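Long-range contacts in Galactose/lactose metabolism regulatory protein GAL80 (Saccharomyces cerevisiae, PDB 3BTV), which represses the yeast lactose/galactose metabolic genes by binding the activator GAL4 and blocking its transcriptional activation when no inducing sugar is present: residues Ile97-His102 and Asn205-Val210; Ser152-Lys157 and Phe214-Asp219; Ser230-Met235 and Glu416-Ser421. The protein carries 1 engineered substitution. All blocks are in the same frame, centred on the assembly; numbering follows the deposited sequence.

Contact 1 (Ile97-His102 and Asn205-Val210)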
ATOM      1  N   ILE B  97      25.846  12.098  18.205  1.00 68.93           N
ATOM      2  CA  ILE B  97      25.042  12.471  19.356  1.00 69.73           C
ATOM      3  C   ILE B  97      23.589  12.519  18.911  1.00 74.12           C
ATOM      4  O   ILE B  97      23.305  12.395  17.722  1.00 66.82           O
ATOM      5  CB  ILE B  97      25.432  13.861  19.869  1.00 72.13           C
ATOM      6  CG1 ILE B  97      25.354  14.879  18.730  1.00 65.57           C
ATOM      7  CG2 ILE B  97      26.834  13.841  20.462  1.00 76.32           C
ATOM      8  CD1 ILE B  97      25.637  16.302  19.162  1.00 68.51           C
ATOM      9  N   GLN B  98      22.674  12.715  19.854  1.00 62.33           N
ATOM     10  CA  GLN B  98      21.252  12.742  19.522  1.00 65.43           C
ATOM     11  C   GLN B  98      20.949  13.856  18.519  1.00 56.78           C
ATOM     12  O   GLN B  98      21.512  14.951  18.602  1.00 67.57           O
ATOM     13  CB  GLN B  98      20.416  12.932  20.785  1.00 69.91           C
ATOM     14  CG  GLN B  98      20.749  14.197  21.540  1.00 94.60           C
ATOM     15  CD  GLN B  98      19.774  14.466  22.665  1.00120.88           C
ATOM     16  OE1 GLN B  98      19.752  15.558  23.235  1.00120.69           O
ATOM     17  NE2 GLN B  98      18.957  13.468  22.990  1.00119.52           N
ATOM     18  N   VAL B  99      20.061  13.573  17.573  1.00 65.43           N
ATOM     19  CA  VAL B  99      19.713  14.538  16.536  1.00 52.38           C
ATOM     20  C   VAL B  99      19.344  15.894  17.142  1.00 65.01           C
ATOM     21  O   VAL B  99      19.739  16.936  16.627  1.00 66.83           O
ATOM     22  CB  VAL B  99      18.572  14.013  15.645  1.00 57.88           C
ATOM     23  CG1 VAL B  99      18.204  15.036  14.586  1.00 57.76           C
ATOM     24  CG2 VAL B  99      18.976  12.686  14.996  1.00 62.81           C
ATOM     25  N   ALA B 100      18.616  15.886  18.251  1.00 61.12           N
ATOM     26  CA  ALA B 100      18.197  17.142  18.881  1.00 63.51           C
ATOM     27  C   ALA B 100      19.363  18.059  19.265  1.00 69.03           C
ATOM     28  O   ALA B 100      19.162  19.249  19.497  1.00 75.72           O
ATOM     29  CB  ALA B 100      17.310  16.870  20.096  1.00 67.42           C
ATOM     30  N   SER B 101      20.575  17.504  19.332  1.00 72.55           N
ATOM     31  CA  SER B 101      21.762  18.274  19.703  1.00 67.96           C
ATOM     32  C   SER B 101      22.636  18.648  18.507  1.00 72.51           C
ATOM     33  O   SER B 101      23.615  19.383  18.663  1.00 72.71           O
ATOM     34  CB  SER B 101      22.614  17.494  20.711  1.00 73.94           C
ATOM     35  OG  SER B 101      21.888  17.241  21.900  1.00 92.03           O
ATOM     36  N   HIS B 102      22.289  18.136  17.328  1.00 68.27           N
ATOM     37  CA  HIS B 102      23.088  18.347  16.117  1.00 67.87           C
ATOM     38  C   HIS B 102      23.324  19.820  15.808  1.00 64.16           C
ATOM     39  O   HIS B 102      24.460  20.252  15.635  1.00 72.85           O
ATOM     40  CB  HIS B 102      22.424  17.680  14.910  1.00 60.28           C
ATOM     41  CG  HIS B 102      22.671  16.204  14.817  1.00 58.74           C
ATOM     42  ND1 HIS B 102      22.234  15.441  13.753  1.00 59.04           N
ATOM     43  CD2 HIS B 102      23.324  15.354  15.643  1.00 62.69           C
ATOM     44  CE1 HIS B 102      22.593  14.182  13.937  1.00 62.77           C
ATOM     45  NE2 HIS B 102      23.257  14.103  15.078  1.00 57.08           N
ATOM     46  N   ASN B 205      12.016  16.394  17.847  1.00 65.15           N
ATOM     47  CA  ASN B 205      13.337  16.017  18.336  1.00 53.05           C
ATOM     48  C   ASN B 205      14.143  15.240  17.302  1.00 60.21           C
ATOM     49  O   ASN B 205      15.177  14.654  17.623  1.00 65.31           O
ATOM     50  CB  ASN B 205      13.216  15.214  19.620  1.00 55.37           C
ATOM     51  CG  ASN B 205      12.845  16.082  20.798  1.00 76.30           C
ATOM     52  OD1 ASN B 205      12.303  15.603  21.795  1.00 80.37           O
ATOM     53  ND2 ASN B 205      13.119  17.377  20.680  1.00 70.15           N
ATOM     54  N   GLY B 206      13.658  15.230  16.064  1.00 55.01           N
ATOM     55  CA  GLY B 206      14.414  14.659  14.957  1.00 57.14           C
ATOM     56  C   GLY B 206      14.459  13.139  14.892  1.00 60.02           C
ATOM     57  O   GLY B 206      15.235  12.567  14.122  1.00 56.44           O
ATOM     58  N   VAL B 207      13.634  12.477  15.697  1.00 55.92           N
ATOM     59  CA  VAL B 207      13.566  11.018  15.692  1.00 53.48           C
ATOM     60  C   VAL B 207      12.114  10.565  15.735  1.00 53.70           C
ATOM     61  O   VAL B 207      11.394  10.883  16.666  1.00 52.65           O
ATOM     62  CB  VAL B 207      14.322  10.387  16.872  1.00 62.31           C
ATOM     63  CG1 VAL B 207      14.369   8.865  16.716  1.00 52.54           C
ATOM     64  CG2 VAL B 207      15.725  10.951  16.970  1.00 69.47           C
ATOM     65  N   ASP B 208      11.690   9.822  14.720  1.00 50.26           N
ATOM     66  CA  ASP B 208      10.301   9.404  14.621  1.00 48.64           C
ATOM     67  C   ASP B 208      10.110   8.474  13.433  1.00 41.43           C
ATOM     68  O   ASP B 208      11.019   8.275  12.624  1.00 46.46           O
ATOM     69  CB  ASP B 208       9.373  10.620  14.488  1.00 53.07           C
ATOM     70  CG  ASP B 208       9.554  11.352  13.173  1.00 65.67           C
ATOM     71  OD1 ASP B 208       9.007  10.893  12.149  1.00 57.14           O
ATOM     72  OD2 ASP B 208      10.238  12.391  13.168  1.00 59.47           O
ATOM     73  N   LEU B 209       8.906   7.922  13.341  1.00 48.35           N
ATOM     74  CA  LEU B 209       8.579   6.912  12.337  1.00 40.79           C
ATOM     75  C   LEU B 209       8.837   7.415  10.924  1.00 48.60           C
ATOM     76  O   LEU B 209       9.312   6.678  10.062  1.00 43.88           O
ATOM     77  CB  LEU B 209       7.107   6.506  12.462  1.00 49.74           C
ATOM     78  CG  LEU B 209       6.640   5.456  11.447  1.00 47.18           C
ATOM     79  CD1 LEU B 209       7.451   4.171  11.647  1.00 48.17           C
ATOM     80  CD2 LEU B 209       5.153   5.175  11.559  1.00 38.84           C
ATOM     81  N   VAL B 210       8.499   8.672  10.674  1.00 39.56           N
ATOM     82  CA  VAL B 210       8.624   9.205   9.331  1.00 43.33           C
ATOM     83  C   VAL B 210      10.065   9.585   9.016  1.00 50.54           C
ATOM     84  O   VAL B 210      10.669   9.102   8.042  1.00 44.84           O
ATOM     85  CB  VAL B 210       7.714  10.410   9.133  1.00 43.33           C
ATOM     86  CG1 VAL B 210       7.804  10.893   7.697  1.00 44.06           C
ATOM     87  CG2 VAL B 210       6.284  10.029   9.474  1.00 42.95           C
TER
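The turn that follows strand 92-95 of the Rossmann-fold domain meets the loop leading into helix 209-225 of the C-terminal domain, with no hydrogen bond between the two segments. The tight part is the buried pair Val99 and Gly206. With CG1 anti to its backbone N (chi1 179°), Val99 lays that methyl on Gly206 CA at 3.8 Å, while Val99 CG2 lies 3.8 Å from Gly206 O. A CB on Gly206 would collide with Val99 CG1, and the positive phi of Gly206 (76°) also favours a residue without a side chain. An alanine in place of Val99 would remove both methyls and would probably leave Gly206 and Val207 poorly packed against the turn. The looser side is made by Ala100, Asn205 and Val207, all partly exposed: Val99 CG2 meets Val207 CG2 at a slant, 4.2 Å away, Ala100 CB lies 3.9 Å from Asn205 O, and Asn205 leans on Tyr199. Ser101 N bonds to Gln98 O and His102 N to Val99 O within the turn, and Asp208 N-caps helix 209-225 by a weak bond from Val210 N to Asp208 OD1. Val99 CA itself sits 3.7 Å above the plane of the His102 ring, over its centre.

Contact 2 (Ser152-Lys157 and Phe214-Asp219); sequences SLQGRK and FGHTID
Where the chain leaves strand 148-152, the edge strand of the Rossmann sheet, and forms a short 3-10 turn, it packs on helix 209-225 of the C-terminal domain through a buried salt bridge. Arg156, extended from CG to NE, presents the side of its guanidinium to Asp219, whose CG stands anti to its backbone N. Arg156 NE donates to Asp219 OD2 at 2.9 Å with an N-H...O angle of 161°, and Arg156 NH2 donates to Asp219 OD1 at 3.0 Å. Both oxygens use their syn lone pairs, and the two planar groups lie only 7° from coplanar. Arg156 NH1 turns to Gln395 OE1, so all three guanidinium nitrogens have acceptors. Leu153 covers the carboxylate, its CD1 3.6 Å from Asp219 OD2. One turn earlier in the helix, a water spans the contact: it accepts from Gly155 N at 2.8 Å and lies in the ring plane of His216, 2.8 Å from His216 ND1. The same ring brings CE1 to 3.7 Å from Ser152 O and meets Trp126 edge-to-face. Charge neutralisation in so buried a place, with two bonds from one arginine, would probably favour the ionised carboxylate of Asp219 and fix the rotation of both charged groups.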
ATOM      1  N   SER B 152      25.317   9.546   7.509  1.00 51.41           N
ATOM      2  CA  SER B 152      25.191   8.121   7.784  1.00 42.80           C
ATOM      3  C   SER B 152      23.894   7.508   7.234  1.00 46.70           C
ATOM      4  O   SER B 152      23.024   7.077   7.995  1.00 57.19           O
ATOM      5  CB  SER B 152      25.289   7.852   9.281  1.00 62.57           C
ATOM      6  OG  SER B 152      25.480   6.469   9.521  1.00 62.76           O
ATOM      7  N   LEU B 153      23.762   7.477   5.912  1.00 47.28           N
ATOM      8  CA  LEU B 153      22.689   6.711   5.273  1.00 38.84           C
ATOM      9  C   LEU B 153      23.294   5.353   4.875  1.00 41.93           C
ATOM     10  O   LEU B 153      23.349   4.997   3.698  1.00 44.54           O
ATOM     11  CB  LEU B 153      22.127   7.456   4.060  1.00 39.98           C
ATOM     12  CG  LEU B 153      21.292   8.715   4.383  1.00 58.72           C
ATOM     13  CD1 LEU B 153      20.907   9.487   3.122  1.00 47.48           C
ATOM     14  CD2 LEU B 153      20.028   8.361   5.162  1.00 47.57           C
ATOM     15  N   GLN B 154      23.755   4.617   5.881  1.00 46.49           N
ATOM     16  CA  GLN B 154      24.580   3.431   5.670  1.00 50.38           C
ATOM     17  C   GLN B 154      23.835   2.300   4.982  1.00 49.13           C
ATOM     18  O   GLN B 154      24.433   1.273   4.642  1.00 51.80           O
ATOM     19  CB  GLN B 154      25.173   2.943   6.993  1.00 43.07           C
ATOM     20  CG  GLN B 154      24.211   2.128   7.827  1.00 52.90           C
ATOM     21  CD  GLN B 154      23.141   2.973   8.472  1.00 60.93           C
ATOM     22  OE1 GLN B 154      23.395   4.105   8.879  1.00 57.44           O
ATOM     23  NE2 GLN B 154      21.934   2.428   8.569  1.00 95.18           N
ATOM     24  N   GLY B 155      22.531   2.489   4.775  1.00 39.12           N
ATOM     25  CA  GLY B 155      21.725   1.526   4.046  1.00 31.32           C
ATOM     26  C   GLY B 155      22.190   1.437   2.600  1.00 47.80           C
ATOM     27  O   GLY B 155      22.097   0.389   1.948  1.00 38.60           O
ATOM     28  N   ARG B 156      22.690   2.553   2.089  1.00 40.49           N
ATOM     29  CA  ARG B 156      23.212   2.591   0.732  1.00 44.15           C
ATOM     30  C   ARG B 156      24.438   1.681   0.579  1.00 54.98           C
ATOM     31  O   ARG B 156      24.880   1.422  -0.539  1.00 43.83           O
ATOM     32  CB  ARG B 156      23.583   4.026   0.344  1.00 42.21           C
ATOM     33  CG  ARG B 156      22.409   4.993   0.290  1.00 40.89           C
ATOM     34  CD  ARG B 156      22.854   6.392  -0.159  1.00 44.36           C
ATOM     35  NE  ARG B 156      21.707   7.167  -0.628  1.00 60.95           N
ATOM     36  CZ  ARG B 156      21.754   8.065  -1.605  1.00 59.20           C
ATOM     37  NH1 ARG B 156      22.895   8.301  -2.233  1.00 53.30           N
ATOM     38  NH2 ARG B 156      20.653   8.707  -1.974  1.00 55.78           N
ATOM     39  N   LYS B 157      24.987   1.218   1.705  1.00 46.11           N
ATOM     40  CA  LYS B 157      26.195   0.383   1.714  1.00 42.96           C
ATOM     41  C   LYS B 157      25.899  -1.071   2.059  1.00 48.64           C
ATOM     42  O   LYS B 157      26.810  -1.884   2.173  1.00 48.81           O
ATOM     43  CB  LYS B 157      27.224   0.915   2.725  1.00 39.26           C
ATOM     44  CG  LYS B 157      27.924   2.190   2.301  1.00 53.76           C
ATOM     45  CD  LYS B 157      28.593   2.062   0.934  1.00 56.20           C
ATOM     46  CE  LYS B 157      28.966   3.444   0.405  1.00 67.32           C
ATOM     47  NZ  LYS B 157      29.347   3.468  -1.035  1.00 57.12           N
ATOM     48  N   PHE B 214      11.004   5.514   7.937  1.00 41.49           N
ATOM     49  CA  PHE B 214      10.648   5.793   6.564  1.00 37.38           C
ATOM     50  C   PHE B 214      11.792   6.489   5.821  1.00 41.59           C
ATOM     51  O   PHE B 214      12.051   6.189   4.657  1.00 42.78           O
ATOM     52  CB  PHE B 214       9.373   6.626   6.517  1.00 37.88           C
ATOM     53  CG  PHE B 214       8.991   7.064   5.135  1.00 42.50           C
ATOM     54  CD1 PHE B 214       8.405   6.180   4.251  1.00 45.08           C
ATOM     55  CD2 PHE B 214       9.230   8.356   4.721  1.00 44.22           C
ATOM     56  CE1 PHE B 214       8.060   6.584   2.990  1.00 47.58           C
ATOM     57  CE2 PHE B 214       8.882   8.768   3.452  1.00 43.72           C
ATOM     58  CZ  PHE B 214       8.299   7.886   2.592  1.00 39.45           C
ATOM     59  N   GLY B 215      12.483   7.409   6.490  1.00 41.51           N
ATOM     60  CA  GLY B 215      13.607   8.091   5.870  1.00 38.55           C
ATOM     61  C   GLY B 215      14.691   7.148   5.338  1.00 43.46           C
ATOM     62  O   GLY B 215      15.089   7.229   4.177  1.00 40.40           O
ATOM     63  N   HIS B 216      15.199   6.263   6.189  1.00 35.60           N
ATOM     64  CA  HIS B 216      16.225   5.322   5.745  1.00 41.42           C
ATOM     65  C   HIS B 216      15.688   4.478   4.580  1.00 37.66           C
ATOM     66  O   HIS B 216      16.345   4.316   3.560  1.00 41.03           O
ATOM     67  CB  HIS B 216      16.663   4.400   6.887  1.00 39.19           C
ATOM     68  CG  HIS B 216      17.684   4.999   7.807  1.00 42.22           C
ATOM     69  ND1 HIS B 216      19.010   5.147   7.458  1.00 44.61           N
ATOM     70  CD2 HIS B 216      17.579   5.442   9.085  1.00 39.47           C
ATOM     71  CE1 HIS B 216      19.678   5.672   8.474  1.00 44.33           C
ATOM     72  NE2 HIS B 216      18.833   5.860   9.474  1.00 47.37           N
ATOM     73  N   THR B 217      14.465   3.989   4.729  1.00 39.36           N
ATOM     74  CA  THR B 217      13.878   3.080   3.746  1.00 42.12           C
ATOM     75  C   THR B 217      13.577   3.725   2.396  1.00 36.85           C
ATOM     76  O   THR B 217      13.892   3.171   1.346  1.00 32.03           O
ATOM     77  CB  THR B 217      12.597   2.436   4.294  1.00 38.96           C
ATOM     78  OG1 THR B 217      12.897   1.789   5.536  1.00 42.22           O
ATOM     79  CG2 THR B 217      12.072   1.392   3.312  1.00 41.51           C
ATOM     80  N   ILE B 218      12.965   4.895   2.413  1.00 30.13           N
ATOM     81  CA  ILE B 218      12.580   5.530   1.172  1.00 36.03           C
ATOM     82  C   ILE B 218      13.838   6.012   0.456  1.00 41.53           C
ATOM     83  O   ILE B 218      13.895   6.086  -0.774  1.00 36.89           O
ATOM     84  CB  ILE B 218      11.592   6.687   1.417  1.00 32.48           C
ATOM     85  CG1 ILE B 218      10.722   6.901   0.176  1.00 33.37           C
ATOM     86  CG2 ILE B 218      12.354   7.947   1.818  1.00 42.09           C
ATOM     87  CD1 ILE B 218       9.694   5.812  -0.078  1.00 39.18           C
ATOM     88  N   ASP B 219      14.870   6.307   1.229  1.00 38.54           N
ATOM     89  CA  ASP B 219      16.118   6.707   0.600  1.00 44.74           C
ATOM     90  C   ASP B 219      16.768   5.547  -0.142  1.00 39.39           C
ATOM     91  O   ASP B 219      17.267   5.741  -1.245  1.00 34.77           O
ATOM     92  CB  ASP B 219      17.132   7.281   1.591  1.00 42.28           C
ATOM     93  CG  ASP B 219      18.458   7.595   0.917  1.00 59.85           C
ATOM     94  OD1 ASP B 219      18.499   8.528   0.085  1.00 53.37           O
ATOM     95  OD2 ASP B 219      19.450   6.884   1.178  1.00 48.16           O
TER
HETATM   96  O   HOH W   1      20.323   4.127   5.179  1.00 49.82           O

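Contact 3 (Ser230-Met235 and Glu416-Ser421); sequences SRINAM and ESVYKS
In the alpha+beta C-terminal domain, helix 405-424 packs across strand 229-237 of the large mixed sheet. The axes of strand 231-235 and helix 416-421 approach to 6.6 Å and cross at -65°. The backbones come nearest at Ala234 and Val418, CA to CA 5.5 Å, with Ile232 and Ser421 extending the contact along the strand.

The apolar part comes from Ile232 and Ala234, two residues apart on the strand and both directed at the helix. The small Ala234 CB lets the helix come close: Val418 CG1, anti to its own backbone N, meets Ala234 CB at 3.5 Å, and Val418 O is almost as near. Ile232 has CG1 wedged between its backbone N and C, and, with the CG1-CD1 bond rotated off a staggered position, CD1 lies against the helix backbone, 3.8 Å from Ser417 O. The same methyl reaches Ser417 CB at 4.1 Å and Val418 CG2 more loosely. Val418 also touches Leu265 and Phe267 of strand 264-271, and Val210 and Phe214 of helix 209-225, so it lies in a core shared by the sheet and both helices.

On the far side of the strand, Met235 points away from the helix and packs on Thr427 of the second subunit, which places this strand where the two subunits of this assembly meet.

Of the polar bonds, two stay within the helix: Ser417 OG bonds back to Arg413 O, and a salt bridge joins Lys420 to Glu416. A single hydrogen bond joins the segments. Ser421 OG, held anti to its backbone N (chi1 176°), is also hydrogen-bonded to Ser426 O, and it accepts from Ala234 N at 2.9 Å with an N-H...O angle of 162°.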
ATOM      1  N   SER B 230       8.195  12.053  -8.191  1.00 39.18           N
ATOM      2  CA  SER B 230       7.578  13.141  -8.932  1.00 41.15           C
ATOM      3  C   SER B 230       6.465  13.733  -8.072  1.00 44.52           C
ATOM      4  O   SER B 230       6.439  14.934  -7.797  1.00 47.10           O
ATOM      5  CB  SER B 230       7.018  12.612 -10.258  1.00 45.65           C
ATOM      6  OG  SER B 230       5.986  13.436 -10.753  1.00 77.72           O
ATOM      7  N   ARG B 231       5.554  12.873  -7.633  1.00 43.11           N
ATOM      8  CA  ARG B 231       4.409  13.298  -6.833  1.00 38.34           C
ATOM      9  C   ARG B 231       4.249  12.382  -5.629  1.00 46.33           C
ATOM     10  O   ARG B 231       4.555  11.211  -5.712  1.00 38.15           O
ATOM     11  CB  ARG B 231       3.137  13.276  -7.686  1.00 39.07           C
ATOM     12  CG  ARG B 231       3.208  14.220  -8.899  1.00 62.44           C
ATOM     13  CD  ARG B 231       1.902  14.288  -9.690  1.00 75.64           C
ATOM     14  NE  ARG B 231       0.891  15.104  -9.018  1.00114.45           N
ATOM     15  CZ  ARG B 231      -0.108  15.728  -9.637  1.00138.93           C
ATOM     16  NH1 ARG B 231      -0.232  15.643 -10.957  1.00149.40           N
ATOM     17  NH2 ARG B 231      -0.977  16.447  -8.937  1.00133.97           N
ATOM     18  N   ILE B 232       3.779  12.922  -4.512  1.00 39.01           N
ATOM     19  CA  ILE B 232       3.515  12.115  -3.335  1.00 34.99           C
ATOM     20  C   ILE B 232       2.262  12.563  -2.598  1.00 41.35           C
ATOM     21  O   ILE B 232       1.850  13.724  -2.670  1.00 42.74           O
ATOM     22  CB  ILE B 232       4.680  12.166  -2.339  1.00 40.87           C
ATOM     23  CG1 ILE B 232       4.875  13.605  -1.855  1.00 51.36           C
ATOM     24  CG2 ILE B 232       5.955  11.684  -3.003  1.00 36.21           C
ATOM     25  CD1 ILE B 232       5.084  13.755  -0.376  1.00 43.02           C
ATOM     26  N   ASN B 233       1.675  11.631  -1.867  1.00 34.37           N
ATOM     27  CA  ASN B 233       0.638  11.938  -0.900  1.00 37.70           C
ATOM     28  C   ASN B 233       0.883  11.124   0.351  1.00 42.60           C
ATOM     29  O   ASN B 233       1.188   9.934   0.277  1.00 37.60           O
ATOM     30  CB  ASN B 233      -0.751  11.578  -1.435  1.00 32.19           C
ATOM     31  CG  ASN B 233      -1.871  12.147  -0.560  1.00 63.96           C
ATOM     32  OD1 ASN B 233      -2.331  13.268  -0.773  1.00 79.65           O
ATOM     33  ND2 ASN B 233      -2.301  11.375   0.433  1.00 37.28           N
ATOM     34  N   ALA B 234       0.729  11.749   1.504  1.00 31.98           N
ATOM     35  CA  ALA B 234       0.885  11.036   2.765  1.00 35.57           C
ATOM     36  C   ALA B 234      -0.241  11.306   3.754  1.00 46.91           C
ATOM     37  O   ALA B 234      -0.835  12.383   3.784  1.00 38.57           O
ATOM     38  CB  ALA B 234       2.201  11.380   3.392  1.00 32.57           C
ATOM     39  N   MET B 235      -0.520  10.315   4.579  1.00 39.14           N
ATOM     40  CA  MET B 235      -1.344  10.525   5.753  1.00 43.89           C
ATOM     41  C   MET B 235      -0.549  10.021   6.946  1.00 45.94           C
ATOM     42  O   MET B 235      -0.058   8.884   6.945  1.00 36.43           O
ATOM     43  CB  MET B 235      -2.662   9.778   5.637  1.00 38.39           C
ATOM     44  CG  MET B 235      -3.488  10.185   4.432  1.00 35.85           C
ATOM     45  SD  MET B 235      -4.942   9.136   4.225  1.00 45.11           S
ATOM     46  CE  MET B 235      -5.624   9.823   2.713  1.00 46.95           C
ATOM     47  N   GLU B 416      10.008  16.644   4.889  1.00 48.54           N
ATOM     48  CA  GLU B 416       9.222  17.861   5.100  1.00 54.37           C
ATOM     49  C   GLU B 416       7.942  17.775   4.284  1.00 56.58           C
ATOM     50  O   GLU B 416       6.859  18.054   4.791  1.00 55.76           O
ATOM     51  CB  GLU B 416      10.026  19.103   4.729  1.00 53.55           C
ATOM     52  CG  GLU B 416       9.253  20.420   4.880  1.00 78.19           C
ATOM     53  CD  GLU B 416       8.472  20.511   6.182  1.00 93.64           C
ATOM     54  OE1 GLU B 416       8.907  19.917   7.192  1.00 86.00           O
ATOM     55  OE2 GLU B 416       7.418  21.184   6.195  1.00121.10           O
ATOM     56  N   SER B 417       8.069  17.341   3.032  1.00 56.81           N
ATOM     57  CA  SER B 417       6.921  17.228   2.133  1.00 52.32           C
ATOM     58  C   SER B 417       5.908  16.174   2.550  1.00 46.37           C
ATOM     59  O   SER B 417       4.706  16.362   2.363  1.00 51.99           O
ATOM     60  CB  SER B 417       7.385  16.957   0.709  1.00 58.80           C
ATOM     61  OG  SER B 417       8.289  17.970   0.311  1.00 60.73           O
ATOM     62  N   VAL B 418       6.373  15.054   3.097  1.00 43.91           N
ATOM     63  CA  VAL B 418       5.433  14.077   3.636  1.00 37.54           C
ATOM     64  C   VAL B 418       4.503  14.752   4.673  1.00 42.91           C
ATOM     65  O   VAL B 418       3.273  14.643   4.596  1.00 53.58           O
ATOM     66  CB  VAL B 418       6.148  12.863   4.255  1.00 39.48           C
ATOM     67  CG1 VAL B 418       5.202  12.102   5.143  1.00 48.11           C
ATOM     68  CG2 VAL B 418       6.695  11.928   3.141  1.00 39.41           C
ATOM     69  N   TYR B 419       5.096  15.464   5.628  1.00 49.44           N
ATOM     70  CA  TYR B 419       4.309  16.175   6.636  1.00 57.34           C
ATOM     71  C   TYR B 419       3.411  17.281   6.052  1.00 45.00           C
ATOM     72  O   TYR B 419       2.300  17.480   6.533  1.00 49.74           O
ATOM     73  CB  TYR B 419       5.212  16.736   7.740  1.00 58.98           C
ATOM     74  CG  TYR B 419       5.615  15.698   8.758  1.00 68.85           C
ATOM     75  CD1 TYR B 419       6.919  15.244   8.832  1.00 64.85           C
ATOM     76  CD2 TYR B 419       4.682  15.161   9.636  1.00 60.04           C
ATOM     77  CE1 TYR B 419       7.292  14.291   9.752  1.00 57.23           C
ATOM     78  CE2 TYR B 419       5.044  14.209  10.561  1.00 53.46           C
ATOM     79  CZ  TYR B 419       6.358  13.779  10.614  1.00 53.87           C
ATOM     80  OH  TYR B 419       6.737  12.831  11.534  1.00 57.34           O
ATOM     81  N   LYS B 420       3.886  17.985   5.024  1.00 58.96           N
ATOM     82  CA  LYS B 420       3.065  19.008   4.369  1.00 57.74           C
ATOM     83  C   LYS B 420       1.841  18.374   3.746  1.00 72.88           C
ATOM     84  O   LYS B 420       0.727  18.850   3.950  1.00 46.29           O
ATOM     85  CB  LYS B 420       3.832  19.755   3.278  1.00 54.25           C
ATOM     86  CG  LYS B 420       4.567  20.992   3.722  1.00 82.19           C
ATOM     87  CD  LYS B 420       5.021  21.802   2.516  1.00 87.26           C
ATOM     88  CE  LYS B 420       6.355  22.483   2.791  1.00116.60           C
ATOM     89  NZ  LYS B 420       6.411  23.110   4.143  1.00121.84           N
ATOM     90  N   SER B 421       2.065  17.301   2.982  1.00 47.56           N
ATOM     91  CA  SER B 421       0.999  16.582   2.317  1.00 34.88           C
ATOM     92  C   SER B 421      -0.117  16.202   3.271  1.00 45.85           C
ATOM     93  O   SER B 421      -1.291  16.369   2.962  1.00 46.79           O
ATOM     94  CB  SER B 421       1.547  15.290   1.660  1.00 33.10           C
ATOM     95  OG  SER B 421       0.469  14.573   1.111  1.00 42.33           O
TER

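In the fold
Helix 209-225 is the common element: the loop entering it makes contact 1 and its middle makes contact 2, with centres about 15 Å apart. The segments of these two contacts alternate along the chain, both tying the Rossmann-fold side to the C-terminal domain. Contact 3 follows in series, on strand 229-237 directly after that helix, its centre about 20 Å from contact 1 and 18 Å from contact 2. There helix 405-424, from near the chain's end, returns to the large sheet. Helix 209-225, which meets the Rossmann side, also packs on helix 405-424, linking both domains to the strand at the subunit interface.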